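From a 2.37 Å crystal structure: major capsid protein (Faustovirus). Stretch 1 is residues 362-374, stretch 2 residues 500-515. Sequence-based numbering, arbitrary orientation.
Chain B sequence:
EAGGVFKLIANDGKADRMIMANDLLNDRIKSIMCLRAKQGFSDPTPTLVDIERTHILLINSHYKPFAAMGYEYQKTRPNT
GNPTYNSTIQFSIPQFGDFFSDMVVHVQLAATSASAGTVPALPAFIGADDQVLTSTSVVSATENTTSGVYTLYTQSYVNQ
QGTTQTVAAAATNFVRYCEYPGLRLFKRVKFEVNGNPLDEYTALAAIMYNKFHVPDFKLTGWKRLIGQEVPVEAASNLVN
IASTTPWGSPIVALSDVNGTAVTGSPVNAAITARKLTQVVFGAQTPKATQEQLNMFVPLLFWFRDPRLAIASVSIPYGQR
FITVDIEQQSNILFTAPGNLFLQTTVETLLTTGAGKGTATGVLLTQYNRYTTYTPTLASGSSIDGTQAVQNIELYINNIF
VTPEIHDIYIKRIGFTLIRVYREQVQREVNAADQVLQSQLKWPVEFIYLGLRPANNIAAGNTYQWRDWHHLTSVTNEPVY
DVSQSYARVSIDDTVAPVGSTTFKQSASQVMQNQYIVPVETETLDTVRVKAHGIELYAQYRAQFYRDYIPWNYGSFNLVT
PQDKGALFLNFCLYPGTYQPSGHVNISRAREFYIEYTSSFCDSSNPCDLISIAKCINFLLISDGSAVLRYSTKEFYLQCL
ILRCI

Stretch 1 (362-374) VLLTQYNRYTTYT
Stretch 2, residues 500-515: STTFKQSASQVMQNQY

Two neighbouring strands, 364-374 and 503-515, run parallel, 6° apart in direction and 4.7 Å apart at closest approach, and together bury 934 Å². Gln 366 pairs with Gln 505, and the register advances one for one to Thr 371 with Val 510. In the first strand phi/psi stay near -130°/140° from Gln 366 to Arg 369, and psi falls to 122° at Tyr 370 and Thr 371; in the second, phi runs from -118° at Gln 505 to -153° at Ala 507 and back to -118° at Gln 509, where psi is 118°.

The ladder is regular. Tyr 367, Arg 369 and Thr 371 use both N and O, while Thr 365 offers only its O: Gln 505 N donates to Thr 365 O (3.2 Å), Tyr 367 N to Gln 505 O (3.1 Å), Ala 507 N weakly to Tyr 367 O (3.1 Å), Arg 369 N to Ala 507 O (3.0 Å), Gln 509 N to Arg 369 O (2.9 Å), Thr 371 N to Gln 509 O (2.8 Å) and Met 511 N to Thr 371 O (2.8 Å). CA-H...O contacts fill the gaps, such as Ser 508 CA to Arg 369 O at 3.2 Å.

Before the ladder, a type I turn from Ser 500 to Phe 503 leads into Lys 504. The Lys 504 side chain (m, m, t, t) bends at the start and then extends, and Lys 504 NZ donates to Leu 364 O and to Thr 501 O, both at 2.9 Å. The ammonium of this buried lysine thus ties the turn to the neighbouring strand. Leu 363 (t, t) lays CD2 3.5 Å from Lys 504 NZ and 4.1 Å from Thr 501 CB.

Side chains pair in rows. On one face Gln 366, Asn 368 and Tyr 370, all m at chi1, sit beside Gln 505, Ala 507 and Gln 509. Gln 505 (m, t, chi3 61°) lays its NE2 3.4 Å from Gln 366 CG. Ala 507 presents only a methyl, its CB 3.6 Å from Asn 368 ND2. Gln 509 (m, t) brings OE1 to the edge of the Tyr 370 ring, 3.2 Å from CD1.

The other face carries Tyr 367, Arg 369 and Thr 371 beside Ser 506, Ser 508 and Val 510. Tyr 367 (t, chi2 89°) meets Ser 506 OG at its ring edge, CD2 to OG 3.3 Å; the small serine is buried there. Arg 369 is t throughout chi1 to chi3; its end leads away from the partner strand, while NE donates to Thr 371 OG1 (2.8 Å), a bond suited to the m rotamer of that threonine.

Just past the last bridge, Met 511 (t, t, m) points toward the first strand, its CE 3.6 Å from Thr 372 CB and 3.2 Å from Tyr 373 O. Long and apolar, Met 511 gives up 88 Å² to the first strand, the largest share of any residue here; Tyr 373 N donates a weak bond to Met 511 SD (3.7 Å). Tyr 373 (m, chi2 -84°) sets CE2 3.8 Å from Val 510 CG1.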

ATOM      1  N   VAL B 362      17.614  45.845  31.373  1.00 53.77           N
ATOM      2  CA  VAL B 362      18.458  46.706  30.552  1.00 56.13           C
ATOM      3  C   VAL B 362      19.352  45.902  29.613  1.00 58.44           C
ATOM      4  O   VAL B 362      19.179  45.949  28.389  1.00 65.15           O
ATOM      5  CB  VAL B 362      19.292  47.645  31.440  1.00 55.97           C
ATOM      6  CG1 VAL B 362      20.136  48.563  30.585  1.00 56.24           C
ATOM      7  CG2 VAL B 362      18.379  48.457  32.349  1.00 55.97           C
ATOM      8  N   LEU B 363      20.319  45.171  30.166  1.00 52.89           N
ATOM      9  CA  LEU B 363      21.326  44.480  29.357  1.00 50.64           C
ATOM     10  C   LEU B 363      20.768  43.131  28.921  1.00 49.14           C
ATOM     11  O   LEU B 363      20.872  42.140  29.647  1.00 49.35           O
ATOM     12  CB  LEU B 363      22.628  44.322  30.137  1.00 51.36           C
ATOM     13  CG  LEU B 363      23.932  44.142  29.348  1.00 49.76           C
ATOM     14  CD1 LEU B 363      25.132  44.392  30.247  1.00 49.80           C
ATOM     15  CD2 LEU B 363      24.038  42.762  28.709  1.00 47.26           C
ATOM     16  N   LEU B 364      20.201  43.083  27.716  1.00 48.07           N
ATOM     17  CA  LEU B 364      19.606  41.857  27.195  1.00 44.44           C
ATOM     18  C   LEU B 364      20.688  40.958  26.606  1.00 41.56           C
ATOM     19  O   LEU B 364      21.385  41.349  25.664  1.00 38.60           O
ATOM     20  CB  LEU B 364      18.551  42.182  26.141  1.00 44.26           C
ATOM     21  CG  LEU B 364      17.962  40.960  25.432  1.00 43.69           C
ATOM     22  CD1 LEU B 364      17.194  40.086  26.411  1.00 42.25           C
ATOM     23  CD2 LEU B 364      17.078  41.376  24.267  1.00 43.91           C
ATOM     24  N   THR B 365      20.810  39.746  27.148  1.00 42.47           N
ATOM     25  CA  THR B 365      21.825  38.787  26.731  1.00 41.09           C
ATOM     26  C   THR B 365      21.282  37.725  25.781  1.00 37.03           C
ATOM     27  O   THR B 365      21.882  37.467  24.732  1.00 33.72           O
ATOM     28  CB  THR B 365      22.443  38.114  27.963  1.00 44.24           C
ATOM     29  OG1 THR B 365      23.182  39.082  28.719  1.00 46.72           O
ATOM     30  CG2 THR B 365      23.372  36.982  27.551  1.00 44.95           C
ATOM     31  N   GLN B 366      20.157  37.102  26.124  1.00 38.80           N
ATOM     32  CA  GLN B 366      19.581  36.027  25.328  1.00 39.72           C
ATOM     33  C   GLN B 366      18.104  36.292  25.080  1.00 40.13           C
ATOM     34  O   GLN B 366      17.388  36.760  25.970  1.00 41.34           O
ATOM     35  CB  GLN B 366      19.748  34.667  26.018  1.00 40.14           C
ATOM     36  CG  GLN B 366      21.184  34.294  26.337  1.00 41.04           C
ATOM     37  CD  GLN B 366      21.285  32.987  27.096  1.00 43.47           C
ATOM     38  OE1 GLN B 366      20.428  32.112  26.964  1.00 44.33           O
ATOM     39  NE2 GLN B 366      22.330  32.851  27.905  1.00 43.53           N
ATOM     40  N   TYR B 367      17.657  35.983  23.866  1.00 40.77           N
ATOM     41  CA  TYR B 367      16.256  36.076  23.485  1.00 40.55           C
ATOM     42  C   TYR B 367      15.825  34.754  22.871  1.00 37.83           C
ATOM     43  O   TYR B 367      16.574  34.143  22.103  1.00 36.78           O
ATOM     44  CB  TYR B 367      16.019  37.230  22.494  1.00 42.54           C
ATOM     45  CG  TYR B 367      14.654  37.219  21.832  1.00 46.70           C
ATOM     46  CD1 TYR B 367      13.572  37.870  22.412  1.00 47.83           C
ATOM     47  CD2 TYR B 367      14.453  36.565  20.621  1.00 46.76           C
ATOM     48  CE1 TYR B 367      12.327  37.863  21.806  1.00 47.56           C
ATOM     49  CE2 TYR B 367      13.215  36.550  20.014  1.00 47.40           C
ATOM     50  CZ  TYR B 367      12.155  37.198  20.610  1.00 47.37           C
ATOM     51  OH  TYR B 367      10.923  37.189  19.997  1.00 46.56           O
ATOM     52  N   ASN B 368      14.617  34.315  23.216  1.00 36.87           N
ATOM     53  CA  ASN B 368      14.035  33.105  22.653  1.00 35.63           C
ATOM     54  C   ASN B 368      12.585  33.374  22.286  1.00 36.80           C
ATOM     55  O   ASN B 368      11.873  34.068  23.015  1.00 38.70           O
ATOM     56  CB  ASN B 368      14.108  31.926  23.633  1.00 34.67           C
ATOM     57  CG  ASN B 368      15.523  31.424  23.839  1.00 34.47           C
ATOM     58  OD1 ASN B 368      16.326  32.057  24.525  1.00 34.41           O
ATOM     59  ND2 ASN B 368      15.832  30.273  23.255  1.00 33.91           N
ATOM     60  N   ARG B 369      12.155  32.827  21.152  1.00 35.83           N
ATOM     61  CA  ARG B 369      10.763  32.897  20.730  1.00 36.51           C
ATOM     62  C   ARG B 369      10.265  31.494  20.420  1.00 36.50           C
ATOM     63  O   ARG B 369      10.953  30.719  19.750  1.00 35.48           O
ATOM     64  CB  ARG B 369      10.586  33.803  19.505  1.00 38.26           C
ATOM     65  CG  ARG B 369       9.175  33.780  18.933  1.00 38.42           C
ATOM     66  CD  ARG B 369       8.984  34.819  17.845  1.00 38.96           C
ATOM     67  NE  ARG B 369       7.697  34.660  17.173  1.00 39.37           N
ATOM     68  CZ  ARG B 369       7.179  35.548  16.332  1.00 38.58           C
ATOM     69  NH1 ARG B 369       7.833  36.669  16.060  1.00 37.93           N
ATOM     70  NH2 ARG B 369       6.002  35.316  15.765  1.00 37.43           N
ATOM     71  N   TYR B 370       9.074  31.172  20.918  1.00 36.24           N
ATOM     72  CA  TYR B 370       8.428  29.889  20.669  1.00 33.69           C
ATOM     73  C   TYR B 370       7.047  30.172  20.102  1.00 33.34           C
ATOM     74  O   TYR B 370       6.245  30.859  20.743  1.00 34.41           O
ATOM     75  CB  TYR B 370       8.326  29.060  21.953  1.00 31.54           C
ATOM     76  CG  TYR B 370       9.635  28.872  22.693  1.00 32.47           C
ATOM     77  CD1 TYR B 370      10.387  27.716  22.529  1.00 33.66           C
ATOM     78  CD2 TYR B 370      10.111  29.845  23.565  1.00 33.93           C
ATOM     79  CE1 TYR B 370      11.580  27.537  23.207  1.00 35.02           C
ATOM     80  CE2 TYR B 370      11.302  29.674  24.246  1.00 36.89           C
ATOM     81  CZ  TYR B 370      12.033  28.519  24.064  1.00 37.05           C
ATOM     82  OH  TYR B 370      13.218  28.347  24.741  1.00 39.03           O
ATOM     83  N   THR B 371       6.765  29.651  18.908  1.00 32.89           N
ATOM     84  CA  THR B 371       5.544  29.990  18.185  1.00 33.04           C
ATOM     85  C   THR B 371       4.860  28.729  17.681  1.00 30.26           C
ATOM     86  O   THR B 371       5.459  27.954  16.928  1.00 30.03           O
ATOM     87  CB  THR B 371       5.844  30.929  17.012  1.00 34.85           C
ATOM     88  OG1 THR B 371       6.432  32.138  17.504  1.00 37.10           O
ATOM     89  CG2 THR B 371       4.565  31.259  16.253  1.00 33.96           C
ATOM     90  N   THR B 372       3.606  28.536  18.086  1.00 31.61           N
ATOM     91  CA  THR B 372       2.757  27.466  17.586  1.00 32.43           C
ATOM     92  C   THR B 372       1.504  28.064  16.956  1.00 34.89           C
ATOM     93  O   THR B 372       1.142  29.216  17.214  1.00 35.62           O
ATOM     94  CB  THR B 372       2.353  26.488  18.700  1.00 31.87           C
ATOM     95  OG1 THR B 372       1.377  27.101  19.551  1.00 33.89           O
ATOM     96  CG2 THR B 372       3.563  26.083  19.528  1.00 32.88           C
ATOM     97  N   TYR B 373       0.839  27.263  16.124  1.00 33.44           N
ATOM     98  CA  TYR B 373      -0.385  27.675  15.453  1.00 34.86           C
ATOM     99  C   TYR B 373      -1.451  26.606  15.635  1.00 36.34           C
ATOM    100  O   TYR B 373      -1.172  25.411  15.510  1.00 38.13           O
ATOM    101  CB  TYR B 373      -0.150  27.927  13.959  1.00 37.01           C
ATOM    102  CG  TYR B 373       0.969  28.900  13.672  1.00 40.15           C
ATOM    103  CD1 TYR B 373       0.748  30.270  13.690  1.00 41.67           C
ATOM    104  CD2 TYR B 373       2.249  28.446  13.381  1.00 41.54           C
ATOM    105  CE1 TYR B 373       1.770  31.162  13.428  1.00 43.06           C
ATOM    106  CE2 TYR B 373       3.276  29.330  13.118  1.00 42.62           C
ATOM    107  CZ  TYR B 373       3.032  30.685  13.142  1.00 43.40           C
ATOM    108  OH  TYR B 373       4.054  31.567  12.879  1.00 43.50           O
ATOM    109  N   THR B 374      -2.671  27.041  15.927  1.00 34.92           N
ATOM    110  CA  THR B 374      -3.792  26.134  16.165  1.00 35.27           C
ATOM    111  C   THR B 374      -4.972  26.558  15.302  1.00 35.59           C
ATOM    112  O   THR B 374      -5.507  27.670  15.500  1.00 35.54           O
ATOM    113  CB  THR B 374      -4.182  26.122  17.640  1.00 34.98           C
ATOM    114  OG1 THR B 374      -2.998  26.132  18.448  1.00 37.87           O
ATOM    115  CG2 THR B 374      -4.996  24.878  17.965  1.00 34.22           C
ATOM    116  N   SER B 500      31.925  37.681  25.352  1.00 45.18           N
ATOM    117  CA  SER B 500      31.471  39.022  25.689  1.00 45.64           C
ATOM    118  C   SER B 500      29.950  39.078  25.669  1.00 44.10           C
ATOM    119  O   SER B 500      29.298  38.412  24.861  1.00 43.17           O
ATOM    120  CB  SER B 500      32.042  40.065  24.717  1.00 46.40           C
ATOM    121  OG  SER B 500      31.497  41.350  24.964  1.00 46.24           O
ATOM    122  N   THR B 501      29.388  39.887  26.571  1.00 43.21           N
ATOM    123  CA  THR B 501      27.947  40.095  26.588  1.00 42.83           C
ATOM    124  C   THR B 501      27.466  40.948  25.423  1.00 42.48           C
ATOM    125  O   THR B 501      26.251  41.066  25.229  1.00 40.72           O
ATOM    126  CB  THR B 501      27.511  40.736  27.909  1.00 43.77           C
ATOM    127  OG1 THR B 501      28.225  41.961  28.112  1.00 44.81           O
ATOM    128  CG2 THR B 501      27.778  39.792  29.075  1.00 44.11           C
ATOM    129  N   THR B 502      28.377  41.551  24.656  1.00 42.89           N
ATOM    130  CA  THR B 502      28.013  42.207  23.407  1.00 42.54           C
ATOM    131  C   THR B 502      27.733  41.208  22.291  1.00 41.51           C
ATOM    132  O   THR B 502      27.225  41.605  21.236  1.00 42.45           O
ATOM    133  CB  THR B 502      29.122  43.168  22.971  1.00 42.27           C
ATOM    134  OG1 THR B 502      30.314  42.424  22.688  1.00 42.25           O
ATOM    135  CG2 THR B 502      29.415  44.178  24.072  1.00 42.41           C
ATOM    136  N   PHE B 503      28.051  39.931  22.507  1.00 40.55           N
ATOM    137  CA  PHE B 503      27.797  38.858  21.546  1.00 41.44           C
ATOM    138  C   PHE B 503      26.428  38.264  21.868  1.00 41.68           C
ATOM    139  O   PHE B 503      26.294  37.264  22.578  1.00 42.81           O
ATOM    140  CB  PHE B 503      28.909  37.818  21.619  1.00 42.13           C
ATOM    141  CG  PHE B 503      28.988  36.911  20.427  1.00 34.23           C
ATOM    142  CD1 PHE B 503      28.273  37.178  19.271  1.00 33.83           C
ATOM    143  CD2 PHE B 503      29.780  35.775  20.471  1.00 34.23           C
ATOM    144  CE1 PHE B 503      28.352  36.327  18.183  1.00 41.21           C
ATOM    145  CE2 PHE B 503      29.858  34.922  19.391  1.00 38.16           C
ATOM    146  CZ  PHE B 503      29.146  35.197  18.246  1.00 38.46           C
ATOM    147  N   LYS B 504      25.390  38.899  21.330  1.00 40.34           N
ATOM    148  CA  LYS B 504      24.026  38.560  21.705  1.00 39.13           C
ATOM    149  C   LYS B 504      23.598  37.232  21.092  1.00 36.20           C
ATOM    150  O   LYS B 504      24.109  36.804  20.053  1.00 35.75           O
ATOM    151  CB  LYS B 504      23.066  39.666  21.269  1.00 39.20           C
ATOM    152  CG  LYS B 504      23.455  41.057  21.741  1.00 41.01           C
ATOM    153  CD  LYS B 504      23.551  41.131  23.254  1.00 41.34           C
ATOM    154  CE  LYS B 504      23.817  42.556  23.710  1.00 42.77           C
ATOM    155  NZ  LYS B 504      23.895  42.676  25.192  1.00 44.15           N
ATOM    156  N   GLN B 505      22.637  36.585  21.750  1.00 35.52           N
ATOM    157  CA  GLN B 505      22.087  35.313  21.306  1.00 36.17           C
ATOM    158  C   GLN B 505      20.603  35.458  21.002  1.00 36.12           C
ATOM    159  O   GLN B 505      19.886  36.220  21.659  1.00 38.40           O
ATOM    160  CB  GLN B 505      22.271  34.219  22.363  1.00 36.38           C
ATOM    161  CG  GLN B 505      23.694  34.032  22.837  1.00 38.84           C
ATOM    162  CD  GLN B 505      23.795  33.060  23.995  1.00 41.77           C
ATOM    163  OE1 GLN B 505      23.430  31.890  23.874  1.00 42.94           O
ATOM    164  NE2 GLN B 505      24.282  33.545  25.131  1.00 44.05           N
ATOM    165  N   SER B 506      20.146  34.707  20.003  1.00 35.92           N
ATOM    166  CA  SER B 506      18.733  34.660  19.661  1.00 36.45           C
ATOM    167  C   SER B 506      18.415  33.285  19.094  1.00 35.69           C
ATOM    168  O   SER B 506      19.240  32.674  18.411  1.00 36.66           O
ATOM    169  CB  SER B 506      18.354  35.758  18.661  1.00 38.34           C
ATOM    170  OG  SER B 506      16.948  35.839  18.513  1.00 38.19           O
ATOM    171  N   ALA B 507      17.212  32.802  19.393  1.00 35.14           N
ATOM    172  CA  ALA B 507      16.788  31.482  18.952  1.00 34.92           C
ATOM    173  C   ALA B 507      15.273  31.459  18.840  1.00 36.84           C
ATOM    174  O   ALA B 507      14.571  32.139  19.593  1.00 36.24           O
ATOM    175  CB  ALA B 507      17.268  30.385  19.910  1.00 32.44           C
ATOM    176  N   SER B 508      14.772  30.668  17.893  1.00 37.90           N
ATOM    177  CA  SER B 508      13.338  30.554  17.685  1.00 36.34           C
ATOM    178  C   SER B 508      12.964  29.118  17.349  1.00 35.11           C
ATOM    179  O   SER B 508      13.688  28.428  16.626  1.00 34.04           O
ATOM    180  CB  SER B 508      12.854  31.491  16.568  1.00 35.74           C
ATOM    181  OG  SER B 508      13.400  31.124  15.313  1.00 34.43           O
ATOM    182  N   GLN B 509      11.833  28.676  17.898  1.00 37.14           N
ATOM    183  CA  GLN B 509      11.172  27.438  17.505  1.00 38.28           C
ATOM    184  C   GLN B 509       9.797  27.800  16.969  1.00 36.13           C
ATOM    185  O   GLN B 509       8.969  28.348  17.704  1.00 35.29           O
ATOM    186  CB  GLN B 509      11.030  26.470  18.682  1.00 40.94           C
ATOM    187  CG  GLN B 509      12.323  25.941  19.255  1.00 42.71           C
ATOM    188  CD  GLN B 509      12.082  24.850  20.281  1.00 45.33           C
ATOM    189  OE1 GLN B 509      11.141  24.923  21.072  1.00 42.93           O
ATOM    190  NE2 GLN B 509      12.924  23.824  20.264  1.00 50.31           N
ATOM    191  N   VAL B 510       9.553  27.501  15.697  1.00 34.16           N
ATOM    192  CA  VAL B 510       8.270  27.773  15.061  1.00 33.89           C
ATOM    193  C   VAL B 510       7.685  26.455  14.579  1.00 36.06           C
ATOM    194  O   VAL B 510       8.379  25.665  13.926  1.00 37.52           O
ATOM    195  CB  VAL B 510       8.410  28.768  13.895  1.00 32.97           C
ATOM    196  CG1 VAL B 510       7.057  29.007  13.240  1.00 32.11           C
ATOM    197  CG2 VAL B 510       9.006  30.078  14.382  1.00 33.27           C
ATOM    198  N   MET B 511       6.418  26.215  14.909  1.00 34.96           N
ATOM    199  CA  MET B 511       5.723  25.041  14.398  1.00 34.15           C
ATOM    200  C   MET B 511       5.623  25.118  12.881  1.00 33.69           C
ATOM    201  O   MET B 511       4.991  26.029  12.337  1.00 34.18           O
ATOM    202  CB  MET B 511       4.330  24.937  15.016  1.00 35.05           C
ATOM    203  CG  MET B 511       3.502  23.793  14.449  1.00 38.55           C
ATOM    204  SD  MET B 511       1.723  24.025  14.633  1.00 41.91           S
ATOM    205  CE  MET B 511       1.537  23.879  16.405  1.00 40.75           C
ATOM    206  N   GLN B 512       6.260  24.167  12.198  1.00 34.49           N
ATOM    207  CA  GLN B 512       6.181  24.130  10.744  1.00 36.76           C
ATOM    208  C   GLN B 512       4.933  23.390  10.276  1.00 41.14           C
ATOM    209  O   GLN B 512       4.281  23.813   9.316  1.00 43.37           O
ATOM    210  CB  GLN B 512       7.437  23.477  10.168  1.00 38.70           C
ATOM    211  CG  GLN B 512       7.561  23.589   8.657  1.00 41.33           C
ATOM    212  CD  GLN B 512       8.772  22.855   8.115  1.00 44.27           C
ATOM    213  OE1 GLN B 512       9.103  21.759   8.567  1.00 45.79           O
ATOM    214  NE2 GLN B 512       9.442  23.460   7.141  1.00 44.64           N
ATOM    215  N   ASN B 513       4.582  22.301  10.956  1.00 43.97           N
ATOM    216  CA  ASN B 513       3.365  21.555  10.668  1.00 44.60           C
ATOM    217  C   ASN B 513       3.074  20.655  11.860  1.00 45.69           C
ATOM    218  O   ASN B 513       3.927  20.437  12.722  1.00 44.82           O
ATOM    219  CB  ASN B 513       3.496  20.739   9.378  1.00 43.52           C
ATOM    220  CG  ASN B 513       2.150  20.351   8.795  1.00 43.81           C
ATOM    221  OD1 ASN B 513       1.109  20.532   9.431  1.00 42.26           O
ATOM    222  ND2 ASN B 513       2.164  19.809   7.583  1.00 45.03           N
ATOM    223  N   GLN B 514       1.850  20.131  11.894  1.00 46.27           N
ATOM    224  CA  GLN B 514       1.420  19.247  12.968  1.00 46.16           C
ATOM    225  C   GLN B 514       0.538  18.148  12.396  1.00 44.77           C
ATOM    226  O   GLN B 514      -0.394  18.432  11.639  1.00 45.07           O
ATOM    227  CB  GLN B 514       0.662  20.018  14.054  1.00 47.98           C
ATOM    228  CG  GLN B 514       0.120  19.139  15.174  1.00 50.78           C
ATOM    229  CD  GLN B 514      -0.620  19.930  16.236  1.00 53.38           C
ATOM    230  OE1 GLN B 514      -1.192  19.360  17.166  1.00 52.77           O
ATOM    231  NE2 GLN B 514      -0.610  21.253  16.103  1.00 54.94           N
ATOM    232  N   TYR B 515       0.835  16.903  12.760  1.00 43.15           N
ATOM    233  CA  TYR B 515       0.031  15.750  12.383  1.00 42.30           C
ATOM    234  C   TYR B 515      -0.761  15.256  13.586  1.00 42.12           C
ATOM    235  O   TYR B 515      -0.346  15.426  14.736  1.00 43.06           O
ATOM    236  CB  TYR B 515       0.903  14.603  11.853  1.00 42.71           C
ATOM    237  CG  TYR B 515       1.759  14.930  10.649  1.00 44.70           C
ATOM    238  CD1 TYR B 515       3.029  15.471  10.801  1.00 44.64           C
ATOM    239  CD2 TYR B 515       1.310  14.667   9.359  1.00 47.23           C
ATOM    240  CE1 TYR B 515       3.821  15.759   9.705  1.00 45.73           C
ATOM    241  CE2 TYR B 515       2.096  14.953   8.256  1.00 47.38           C
ATOM    242  CZ  TYR B 515       3.350  15.499   8.435  1.00 47.54           C
ATOM    243  OH  TYR B 515       4.134  15.784   7.341  1.00 49.50           O
TER